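Local coordinates for putative amidohydrolase/peptidase (Burkholderia cenocepacia, PDB 4WJB), which is a zinc-binding member of the peptidase M20 family that probably hydrolyses carbon-nitrogen bonds other than peptide bonds, at residues A[242-245]-A[246-249]; A[251-254]-A[255-259]; A[303-306]-A[307-310]; A[316-319]-A[320-324]. All coordinates share one frame; numbering follows the deposited sequence.

All four contacts are local, each between neighbouring turns or residues of one continuous stretch, and all belong to the M20 dimerisation region, away from the zinc ion held by H96, D107 and H203. Contact 1, in the loop after strand 238-239, leads along the chain into contact 2 on helix 251-268, their centres about 16 Å apart; both touch the second subunit. Contacts 3 and 4 share helix 305-326, with centres about 20 Å apart, and neither touches the other subunit. The two helices meet between contacts 2 and 4, whose centres lie about 11 Å apart: M258 SD packs on V322 CG2 at 3.8 Å. Contacts 1 and 3 are farthest apart, about 40 Å between centres.

Contact 1. Residues A[242-245]-A[246-249]; sequences TTPM and AFRR
R248 reaches back along the turn to hold the carbonyl of T243, gripping it side-on with two nitrogens. NE donates to T243 O at 3.0 Å in a fairly straight bond, and NH2 adds a longer, more bent one to the same T243 O at 3.3 Å. The oxygen lies in the guanidinium plane, at its edge. One face of that group is covered by M245, whose SD sits 3.5 Å above the plane over its centre; the bend at chi2 (-62°) brings the sulfur over the group. Elsewhere in the turn, P244 packs on the F247 ring, CD coming within 3.5 Å of F247 CD2 while the pyrrolidine CB lies over a ring face.

Behind these side chains stands a short 3-10 turn, closed by F247 N to P244 O at 2.9 Å and R248 N to M245 O at 3.0 Å. It brings the arginine's extended chain past T243, whose CG2 rests on R248 CG at 3.8 Å. T243 is positioned in turn by a bond from OG1 to H239 O.

The second subunit completes the setting: its T276 OG1 hydrogen-bonds R248 NH1, and its R212 makes a cation-pi contact with F247. The loop thus bridges strand 238-239 and helix 251-268 while lying against the partner chain.

Contact 2. Residues A[251-254]-A[255-259]; sequences ALVG and AARMI
V253 and R257, one helical turn apart, mark the looser flank of this stretch: V253 CG1 stands 3.9 Å from R257 NE, and the two side chains pass each other at a slant. Nearer the backbone the fit is closer. R257 CG approaches V253 O to 3.3 Å, because chi1 of -64° sets CG opposite its own carbonyl carbon and lays the start of the chain along the preceding turn.

The tight part is the helix itself. A256 N donates to L252 O at 2.9 Å and R257 N to V253 O at 3.0 Å, flanked by the equivalent bonds from A255 to A251 and from M258 to G254, a regular i to i+4 ladder. Small residues cluster here. A256 CB lies 3.4 Å from V253 O, while the A255 methyl faces C294 on strand 289-302 and is only loosely approached by L252 CD1 at 4.5 Å. A256 also packs on I259 of the second subunit, and I259 on its A256, a reciprocal pair that places this helix at the dimer interface. M258 packs on L315, L319 and V322 of helix 305-326.

On the partly exposed side, the guanidinium extends beyond V253 and NH2 forms a salt bridge with E263 of the second subunit. NE, buried beside the valine, has no partner in the model. The arginine's charge is probably balanced at least in part by that glutamate, across the subunit boundary, while its aliphatic part stays with its own helix.

Contact 3. Residues A[303-306]-A[307-310]; sequences PDDA and VLDE
D305 overlaps the flank of L308, its OD1 lying 3.5 Å from L308 CD1 as the two side chains slant past one another in the first turn of helix 305-326. A second pair, D304 and V307, meets at about a right angle, with D304 CB 3.9 Å from V307 CG2. D304 is the N-cap. Its CG stands opposite the backbone N (chi1 -170°), which folds the carboxylate back over the start of the helix, and OD1 accepts from A306 N at 2.8 Å. That donor approaches from above the carboxylate plane.

D304 also serves the helix through its backbone, since its O takes the L308 amide at 3.1 Å. The next rungs follow with D309 N to D305 O at 2.9 Å and E310 N to A306 O at 3.0 Å. L308 itself is buried against F300 and H302 of strand 289-302, while E310 OE1 hydrogen-bonds Y269 OH.

Three aspartates lie along the first turns of the helix. D305 OD1 and D309 OD1 are 5.3 Å apart, like charges that would be expected to repel, yet both make salt bridges to R227 NH2 on strand 217-234. That shared arginine probably offsets the repulsion, and the amino end of the helix, with its amides pointing outward, would be expected to suit the negative charge of the D304 cap.

Contact 4. Residues A[316-319]-A[320-324]; sequences RAEL and ARVAD
E318 and R321 form the salt bridge of this stretch, three residues apart on helix 305-326. The side chains run side by side in the same direction. R321 NH1 takes the carboxylate nearly end-on, at 2.6 Å from E318 OE2 and 2.9 Å from OE1, so one nitrogen meets both oxygens. The two flat groups are turned 74° from each other, so this is not the coplanar, two-nitrogen pairing often seen between such groups. A bend in the glutamate, chi2 67°, swings its carboxylate along the helix toward the arginine, which bends in its turn at chi2 and chi3.

Methyl groups pack against oxygens beside the charged pair. V322 CG2 comes within 3.2 Å of E318 O and 3.9 Å of E318 OE2, so the valine abuts both the backbone and the carboxylate of the residue one turn earlier. A320 CB rests near A317 O at 3.5 Å.

The backbone supplies the remaining interactions, in the usual i to i+4 series: V322 N to E318 O at 2.8 Å and A323 N to L319 O at 2.9 Å, with R321 and A320 bonded likewise to A317 and R316.

Within the M20 dimerisation region the helix packs on two strands and beside helix 251-268. L319 packs on I332 of strand 329-342 and V231 of strand 217-234, A323 on A330 of strand 329-342, and E318 touches F261 of helix 251-268.

Contact 1. Residues A[242-245]-A[246-249]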
# COMPACT_ATOMS: atom_id res chain seq x y z
N THR A 242 -3.32 -21.61 -7.00
CA THR A 242 -2.50 -22.69 -7.54
C THR A 242 -1.13 -22.79 -6.88
O THR A 242 -0.37 -23.71 -7.17
CB THR A 242 -2.29 -22.52 -9.06
OG1 THR A 242 -1.71 -21.24 -9.32
CG2 THR A 242 -3.62 -22.63 -9.80
N THR A 243 -0.82 -21.85 -5.99
CA THR A 243 0.50 -21.81 -5.36
C THR A 243 0.45 -22.13 -3.86
O THR A 243 0.03 -21.29 -3.06
CB THR A 243 1.16 -20.42 -5.53
OG1 THR A 243 1.08 -20.00 -6.89
CG2 THR A 243 2.62 -20.48 -5.10
N PRO A 244 0.89 -23.34 -3.48
CA PRO A 244 0.98 -23.72 -2.07
C PRO A 244 1.88 -22.77 -1.28
O PRO A 244 2.83 -22.23 -1.85
CB PRO A 244 1.58 -25.12 -2.11
CG PRO A 244 1.24 -25.63 -3.48
CD PRO A 244 1.29 -24.44 -4.38
N MET A 245 1.57 -22.58 -0.00
CA MET A 245 2.33 -21.68 0.86
C MET A 245 3.83 -21.93 0.78
O MET A 245 4.62 -20.99 0.69
CB MET A 245 1.85 -21.83 2.31
CG MET A 245 0.34 -21.72 2.47
SD MET A 245 -0.30 -20.10 1.98
CE MET A 245 0.40 -19.03 3.25
N ALA A 246 4.23 -23.19 0.77
CA ALA A 246 5.64 -23.57 0.77
C ALA A 246 6.40 -23.10 -0.48
O ALA A 246 7.62 -23.06 -0.48
CB ALA A 246 5.78 -25.07 0.92
N PHE A 247 5.67 -22.76 -1.54
CA PHE A 247 6.31 -22.33 -2.79
C PHE A 247 6.40 -20.81 -2.90
O PHE A 247 7.04 -20.28 -3.81
CB PHE A 247 5.54 -22.85 -4.01
CG PHE A 247 5.51 -24.35 -4.13
CD1 PHE A 247 6.29 -25.15 -3.32
CD2 PHE A 247 4.71 -24.96 -5.09
CE1 PHE A 247 6.26 -26.54 -3.44
CE2 PHE A 247 4.67 -26.34 -5.22
CZ PHE A 247 5.45 -27.13 -4.39
N ARG A 248 5.77 -20.11 -1.96
CA ARG A 248 5.55 -18.67 -2.10
C ARG A 248 6.75 -17.79 -1.74
O ARG A 248 7.51 -18.08 -0.82
CB ARG A 248 4.35 -18.25 -1.25
CG ARG A 248 3.06 -18.93 -1.66
CD ARG A 248 1.88 -18.33 -0.94
NE ARG A 248 0.61 -18.86 -1.44
CZ ARG A 248 -0.57 -18.35 -1.13
NH1 ARG A 248 -0.65 -17.29 -0.33
NH2 ARG A 248 -1.68 -18.88 -1.62
N ARG A 249 6.89 -16.70 -2.50
CA ARG A 249 7.83 -15.64 -2.20
C ARG A 249 7.04 -14.34 -2.08
O ARG A 249 7.09 -13.48 -2.95
CB ARG A 249 8.90 -15.52 -3.28
CG ARG A 249 9.82 -16.73 -3.39
CD ARG A 249 10.60 -16.93 -2.10
NE ARG A 249 11.58 -18.01 -2.21
CZ ARG A 249 11.34 -19.28 -1.87
NH1 ARG A 249 10.15 -19.63 -1.41
NH2 ARG A 249 12.30 -20.18 -2.00

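Contact 2. Residues A[251-254]-A[255-259]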
# COMPACT_ATOMS: atom_id res chain seq x y z
N ALA A 251 6.17 -10.89 -1.13
CA ALA A 251 6.85 -9.64 -0.79
C ALA A 251 6.08 -8.82 0.25
O ALA A 251 6.69 -8.08 1.04
CB ALA A 251 7.08 -8.81 -2.04
N LEU A 252 4.76 -8.94 0.27
CA LEU A 252 3.96 -8.17 1.21
C LEU A 252 4.06 -8.72 2.63
O LEU A 252 4.03 -7.96 3.60
CB LEU A 252 2.49 -8.12 0.77
CG LEU A 252 1.56 -7.29 1.65
CD1 LEU A 252 2.10 -5.88 1.87
CD2 LEU A 252 0.18 -7.23 1.04
N VAL A 253 4.19 -10.03 2.75
CA VAL A 253 4.37 -10.63 4.07
C VAL A 253 5.73 -10.22 4.64
O VAL A 253 5.86 -9.94 5.83
CB VAL A 253 4.26 -12.17 4.04
CG1 VAL A 253 4.63 -12.75 5.39
CG2 VAL A 253 2.85 -12.60 3.64
N GLY A 254 6.73 -10.17 3.77
CA GLY A 254 8.04 -9.69 4.16
C GLY A 254 7.98 -8.27 4.68
O GLY A 254 8.57 -7.95 5.72
N ALA A 255 7.24 -7.42 3.98
CA ALA A 255 7.06 -6.03 4.38
C ALA A 255 6.34 -5.96 5.72
O ALA A 255 6.73 -5.18 6.59
CB ALA A 255 6.28 -5.27 3.32
N ALA A 256 5.32 -6.79 5.90
CA ALA A 256 4.57 -6.84 7.15
C ALA A 256 5.50 -7.12 8.33
O ALA A 256 5.40 -6.47 9.37
CB ALA A 256 3.48 -7.89 7.08
N ARG A 257 6.39 -8.09 8.15
CA ARG A 257 7.38 -8.41 9.17
C ARG A 257 8.23 -7.19 9.52
O ARG A 257 8.52 -6.94 10.69
CB ARG A 257 8.28 -9.56 8.71
CG ARG A 257 7.57 -10.88 8.51
CD ARG A 257 8.52 -11.93 7.94
NE ARG A 257 7.83 -13.17 7.61
CZ ARG A 257 7.84 -14.26 8.37
NH1 ARG A 257 8.51 -14.27 9.52
NH2 ARG A 257 7.19 -15.35 7.98
N MET A 258 8.63 -6.43 8.50
CA MET A 258 9.48 -5.26 8.71
C MET A 258 8.72 -4.11 9.37
O MET A 258 9.26 -3.39 10.20
CB MET A 258 10.09 -4.79 7.39
CG MET A 258 11.08 -5.76 6.77
SD MET A 258 12.39 -6.24 7.91
CE MET A 258 13.13 -4.65 8.29
N ILE A 259 7.46 -3.94 8.97
CA ILE A 259 6.60 -2.90 9.53
C ILE A 259 6.41 -3.13 11.03
O ILE A 259 6.52 -2.19 11.83
CB ILE A 259 5.23 -2.87 8.82
CG1 ILE A 259 5.40 -2.42 7.37
CG2 ILE A 259 4.25 -1.95 9.54
CD1 ILE A 259 4.14 -2.55 6.53

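Contact 3. Residues A[303-306]-A[307-310]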
# COMPACT_ATOMS: atom_id res chain seq x y z
N PRO A 303 16.63 12.41 19.37
CA PRO A 303 17.57 13.50 19.68
C PRO A 303 19.03 13.05 19.78
O PRO A 303 19.92 13.90 19.88
CB PRO A 303 17.07 14.01 21.04
CG PRO A 303 16.40 12.81 21.66
CD PRO A 303 15.72 12.12 20.49
N ASP A 304 19.27 11.74 19.78
CA ASP A 304 20.62 11.20 19.95
C ASP A 304 21.09 10.51 18.68
O ASP A 304 20.48 9.53 18.24
CB ASP A 304 20.65 10.23 21.13
CG ASP A 304 22.06 9.81 21.53
OD1 ASP A 304 22.99 9.92 20.71
OD2 ASP A 304 22.23 9.37 22.69
N ASP A 305 22.17 11.01 18.09
CA ASP A 305 22.69 10.43 16.85
C ASP A 305 23.22 9.01 17.06
O ASP A 305 23.18 8.19 16.13
CB ASP A 305 23.81 11.31 16.27
CG ASP A 305 23.51 11.75 14.85
OD1 ASP A 305 22.44 11.38 14.32
OD2 ASP A 305 24.34 12.47 14.26
N ALA A 306 23.71 8.72 18.26
CA ALA A 306 24.18 7.37 18.58
C ALA A 306 23.03 6.37 18.52
O ALA A 306 23.19 5.26 18.01
CB ALA A 306 24.83 7.34 19.95
N VAL A 307 21.87 6.78 19.03
CA VAL A 307 20.67 5.95 18.97
C VAL A 307 20.22 5.76 17.52
O VAL A 307 19.84 4.66 17.12
CB VAL A 307 19.52 6.56 19.81
CG1 VAL A 307 18.20 5.86 19.50
CG2 VAL A 307 19.85 6.46 21.29
N LEU A 308 20.26 6.83 16.74
CA LEU A 308 19.93 6.75 15.32
C LEU A 308 20.86 5.77 14.61
O LEU A 308 20.44 5.05 13.71
CB LEU A 308 20.01 8.14 14.67
CG LEU A 308 18.85 9.08 15.01
CD1 LEU A 308 19.07 10.46 14.39
CD2 LEU A 308 17.51 8.50 14.55
N ASP A 309 22.13 5.75 15.01
CA ASP A 309 23.08 4.78 14.46
C ASP A 309 22.66 3.36 14.81
O ASP A 309 22.75 2.46 13.98
CB ASP A 309 24.49 5.05 14.97
CG ASP A 309 25.15 6.23 14.29
OD1 ASP A 309 24.63 6.68 13.24
OD2 ASP A 309 26.18 6.71 14.80
N GLU A 310 22.21 3.17 16.04
CA GLU A 310 21.77 1.84 16.49
C GLU A 310 20.50 1.41 15.76
O GLU A 310 20.35 0.23 15.42
CB GLU A 310 21.56 1.83 18.00
CG GLU A 310 22.81 2.16 18.80
CD GLU A 310 22.63 1.91 20.29
OE1 GLU A 310 21.57 1.38 20.69
OE2 GLU A 310 23.56 2.24 21.06

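Contact 4. Residues A[316-319]-A[320-324]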
# COMPACT_ATOMS: atom_id res chain seq x y z
N ARG A 316 18.82 -2.56 9.30
CA ARG A 316 19.57 -3.22 8.25
C ARG A 316 19.85 -4.69 8.58
O ARG A 316 19.84 -5.54 7.69
CB ARG A 316 20.89 -2.48 7.99
CG ARG A 316 20.70 -1.10 7.37
CD ARG A 316 22.03 -0.35 7.24
NE ARG A 316 21.84 0.95 6.61
CZ ARG A 316 21.89 1.15 5.30
NH1 ARG A 316 22.12 0.14 4.48
NH2 ARG A 316 21.71 2.37 4.80
N ALA A 317 20.08 -4.98 9.85
CA ALA A 317 20.35 -6.35 10.28
C ALA A 317 19.10 -7.21 10.14
O ALA A 317 19.16 -8.34 9.64
CB ALA A 317 20.85 -6.37 11.71
N GLU A 318 17.96 -6.69 10.58
CA GLU A 318 16.72 -7.44 10.53
C GLU A 318 16.23 -7.61 9.09
O GLU A 318 15.68 -8.65 8.74
CB GLU A 318 15.64 -6.78 11.38
CG GLU A 318 14.31 -7.54 11.43
CD GLU A 318 14.41 -8.87 12.15
OE1 GLU A 318 15.47 -9.20 12.73
OE2 GLU A 318 13.40 -9.62 12.16
N LEU A 319 16.45 -6.58 8.27
CA LEU A 319 16.09 -6.67 6.86
C LEU A 319 16.83 -7.83 6.20
O LEU A 319 16.24 -8.61 5.45
CB LEU A 319 16.39 -5.36 6.14
CG LEU A 319 15.92 -5.30 4.68
CD1 LEU A 319 14.41 -5.43 4.62
CD2 LEU A 319 16.38 -4.02 4.01
N ALA A 320 18.12 -7.94 6.49
CA ALA A 320 18.94 -9.03 5.97
C ALA A 320 18.45 -10.39 6.46
O ALA A 320 18.41 -11.36 5.70
CB ALA A 320 20.39 -8.82 6.35
N ARG A 321 18.09 -10.45 7.74
CA ARG A 321 17.59 -11.68 8.34
C ARG A 321 16.28 -12.11 7.67
O ARG A 321 16.07 -13.29 7.39
CB ARG A 321 17.38 -11.50 9.84
CG ARG A 321 17.82 -12.70 10.68
CD ARG A 321 16.91 -12.90 11.88
NE ARG A 321 15.57 -13.32 11.46
CZ ARG A 321 14.44 -12.83 11.97
NH1 ARG A 321 14.48 -11.91 12.93
NH2 ARG A 321 13.27 -13.27 11.53
N VAL A 322 15.41 -11.14 7.41
CA VAL A 322 14.11 -11.42 6.81
C VAL A 322 14.26 -11.85 5.35
O VAL A 322 13.60 -12.80 4.91
CB VAL A 322 13.18 -10.19 6.90
CG1 VAL A 322 11.97 -10.37 6.00
CG2 VAL A 322 12.75 -9.97 8.34
N ALA A 323 15.12 -11.16 4.61
CA ALA A 323 15.37 -11.52 3.21
C ALA A 323 15.89 -12.95 3.13
O ALA A 323 15.44 -13.74 2.29
CB ALA A 323 16.35 -10.55 2.58
N ASP A 324 16.84 -13.27 4.00
CA ASP A 324 17.39 -14.62 4.09
C ASP A 324 16.31 -15.67 4.36
O ASP A 324 16.20 -16.66 3.64
CB ASP A 324 18.46 -14.69 5.19
CG ASP A 324 18.77 -16.11 5.63
OD1 ASP A 324 18.09 -16.62 6.55
OD2 ASP A 324 19.70 -16.72 5.06